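Long-range contact in CmeC (Campylobacter jejuni, PDB 4MT4), which probably forms the trimeric outer membrane channel through which a multidrug efflux system expels its substrates from the cell: residues Y14-L20 against T262-I268. Residue numbers count along the deposited sequence, not the author numbering.
Sequences YSIDNKL and TGISSTI
Two irregular segments run antiparallel, as the CA pairs Asn18–Gly263 (3.9 Å) and Ile16–Ile264 (5.9 Å) show. Residues 14-17 are extended; a type I turn from Asp17 to Leu20 follows, with a weak bond from Lys19 N to Asp17 OD1 (3.4 Å; Asp17 chi1 t). Tyr14, chi1 p and chi2 -88°, points its ring at 262-268: OH donates to Ser265 O (2.8 Å), which lies near the ring plane, while CD2 meets Ile264 CG2 at 4.0 Å and CZ meets Ile268 CG2 at 3.8 Å. Ser265 (chi1 t) forms an ST turn, its OG accepting from Thr267 N (3.2 Å) and also bonding Gln271. At the other end, Thr262 takes chi1 p and donates from OG1 to Asn18 O (2.6 Å). In this outer membrane factor trimer, the contact joins the long N-terminal segment to the loop preceding helix 273-293, outside helix 339-405, whose Phe366 stacks edge-to-face with Tyr14 and also touches Ile264. Ser15 binds Asn241 and Tyr245 of a second subunit through its backbone. At Gly263 the backbones are too close for a CB, which would fall 2.4 Å from Asp17 O; instead, Gly263 CA lies 3.3 Å from that oxygen in a CA-H...O contact. Water 1 donates to Asp17 O (2.8 Å) and accepts from Ile264 N (2.7 Å). Ile16, chi1 p and chi2 t, sets CG2 3.9 Å from Ile264 O.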
loop_
_atom_site.group_PDB
_atom_site.type_symbol
_atom_site.label_atom_id
_atom_site.label_comp_id
_atom_site.label_asym_id
_atom_site.label_seq_id
_atom_site.Cartn_x
_atom_site.Cartn_y
_atom_site.Cartn_z
ATOM N N TYR B 14 -32.191 4.152 1.104
ATOM C CA TYR B 14 -32.054 3.464 2.381
ATOM C C TYR B 14 -33.072 3.987 3.391
ATOM O O TYR B 14 -33.570 5.105 3.260
ATOM C CB TYR B 14 -30.632 3.622 2.929
ATOM C CG TYR B 14 -30.199 5.061 3.124
ATOM C CD1 TYR B 14 -29.613 5.777 2.087
ATOM C CD2 TYR B 14 -30.371 5.700 4.346
ATOM C CE1 TYR B 14 -29.216 7.090 2.260
ATOM C CE2 TYR B 14 -29.978 7.011 4.527
ATOM C CZ TYR B 14 -29.401 7.702 3.481
ATOM O OH TYR B 14 -29.005 9.010 3.655
ATOM N N SER B 15 -33.384 3.170 4.391
ATOM C CA SER B 15 -34.330 3.560 5.428
ATOM C C SER B 15 -33.596 4.081 6.657
ATOM O O SER B 15 -32.511 3.607 6.985
ATOM C CB SER B 15 -35.224 2.380 5.810
ATOM O OG SER B 15 -35.867 1.836 4.671
ATOM N N ILE B 16 -34.190 5.061 7.332
ATOM C CA ILE B 16 -33.602 5.602 8.553
ATOM C C ILE B 16 -34.174 4.902 9.784
ATOM O O ILE B 16 -35.343 4.514 9.806
ATOM C CB ILE B 16 -33.829 7.125 8.674
ATOM C CG1 ILE B 16 -35.323 7.449 8.726
ATOM C CG2 ILE B 16 -33.158 7.861 7.521
ATOM C CD1 ILE B 16 -35.620 8.922 8.873
ATOM N N ASP B 17 -33.340 4.743 10.807
ATOM C CA ASP B 17 -33.743 4.048 12.025
ATOM C C ASP B 17 -32.824 4.423 13.181
ATOM O O ASP B 17 -31.667 4.007 13.222
ATOM C CB ASP B 17 -33.735 2.533 11.807
ATOM C CG ASP B 17 -34.024 1.758 13.076
ATOM O OD1 ASP B 17 -34.838 2.231 13.896
ATOM O OD2 ASP B 17 -33.434 0.672 13.254
ATOM N N ASN B 18 -33.351 5.198 14.124
ATOM C CA ASN B 18 -32.550 5.751 15.210
ATOM C C ASN B 18 -32.390 4.813 16.400
ATOM O O ASN B 18 -31.874 5.205 17.448
ATOM C CB ASN B 18 -33.160 7.071 15.677
ATOM C CG ASN B 18 -33.104 8.141 14.609
ATOM O OD1 ASN B 18 -32.068 8.773 14.407
ATOM N ND2 ASN B 18 -34.218 8.352 13.919
ATOM N N LYS B 19 -32.833 3.574 16.231
ATOM C CA LYS B 19 -32.711 2.564 17.277
ATOM C C LYS B 19 -31.520 1.651 17.022
ATOM O O LYS B 19 -31.173 0.816 17.854
ATOM C CB LYS B 19 -33.995 1.741 17.372
ATOM C CG LYS B 19 -35.172 2.545 17.877
ATOM C CD LYS B 19 -34.879 3.115 19.252
ATOM C CE LYS B 19 -35.109 2.096 20.358
ATOM N NZ LYS B 19 -34.991 2.725 21.705
ATOM N N LEU B 20 -30.892 1.831 15.866
ATOM C CA LEU B 20 -29.798 0.970 15.439
ATOM C C LEU B 20 -28.597 1.070 16.375
ATOM O O LEU B 20 -27.927 0.075 16.644
ATOM C CB LEU B 20 -29.380 1.316 14.008
ATOM C CG LEU B 20 -28.226 0.498 13.421
ATOM C CD1 LEU B 20 -28.538 -0.990 13.469
ATOM C CD2 LEU B 20 -27.926 0.940 11.998
ATOM N N THR B 262 -27.577 7.992 16.604
ATOM C CA THR B 262 -27.841 6.604 16.961
ATOM C C THR B 262 -28.413 5.862 15.760
ATOM O O THR B 262 -28.649 4.656 15.810
ATOM C CB THR B 262 -28.820 6.496 18.143
ATOM O OG1 THR B 262 -30.092 7.037 17.766
ATOM C CG2 THR B 262 -28.288 7.254 19.351
ATOM N N GLY B 263 -28.638 6.605 14.683
ATOM C CA GLY B 263 -29.127 6.047 13.437
ATOM C C GLY B 263 -28.487 6.771 12.268
ATOM O O GLY B 263 -27.905 7.841 12.444
ATOM N N ILE B 264 -28.589 6.197 11.074
ATOM C CA ILE B 264 -27.962 6.801 9.906
ATOM C C ILE B 264 -28.695 8.082 9.505
ATOM O O ILE B 264 -29.915 8.186 9.636
ATOM C CB ILE B 264 -27.910 5.814 8.715
ATOM C CG1 ILE B 264 -27.034 6.372 7.590
ATOM C CG2 ILE B 264 -29.311 5.470 8.220
ATOM C CD1 ILE B 264 -26.647 5.348 6.553
ATOM N N SER B 265 -27.935 9.067 9.039
ATOM C CA SER B 265 -28.499 10.350 8.642
ATOM C C SER B 265 -29.186 10.261 7.284
ATOM O O SER B 265 -28.860 9.399 6.468
ATOM C CB SER B 265 -27.408 11.421 8.606
ATOM O OG SER B 265 -27.916 12.650 8.124
ATOM N N SER B 266 -30.138 11.158 7.047
ATOM C CA SER B 266 -30.857 11.190 5.779
ATOM C C SER B 266 -30.048 11.924 4.718
ATOM O O SER B 266 -30.376 11.886 3.531
ATOM C CB SER B 266 -32.225 11.851 5.952
ATOM O OG SER B 266 -32.089 13.210 6.327
ATOM N N THR B 267 -28.986 12.593 5.158
ATOM C CA THR B 267 -28.100 13.329 4.265
ATOM C C THR B 267 -26.651 12.880 4.430
ATOM O O THR B 267 -25.734 13.697 4.409
ATOM C CB THR B 267 -28.179 14.847 4.516
ATOM O OG1 THR B 267 -27.854 15.123 5.884
ATOM C CG2 THR B 267 -29.575 15.371 4.218
ATOM N N ILE B 268 -26.453 11.576 4.590
ATOM C CA ILE B 268 -25.128 11.019 4.846
ATOM C C ILE B 268 -24.192 11.207 3.647
ATOM O O ILE B 268 -22.970 11.273 3.802
ATOM C CB ILE B 268 -25.218 9.517 5.208
ATOM C CG1 ILE B 268 -23.864 8.988 5.685
ATOM C CG2 ILE B 268 -25.740 8.705 4.032
ATOM C CD1 ILE B 268 -23.330 9.700 6.903
HETATM O O HOH W 1 -29.836 3.797 11.067
#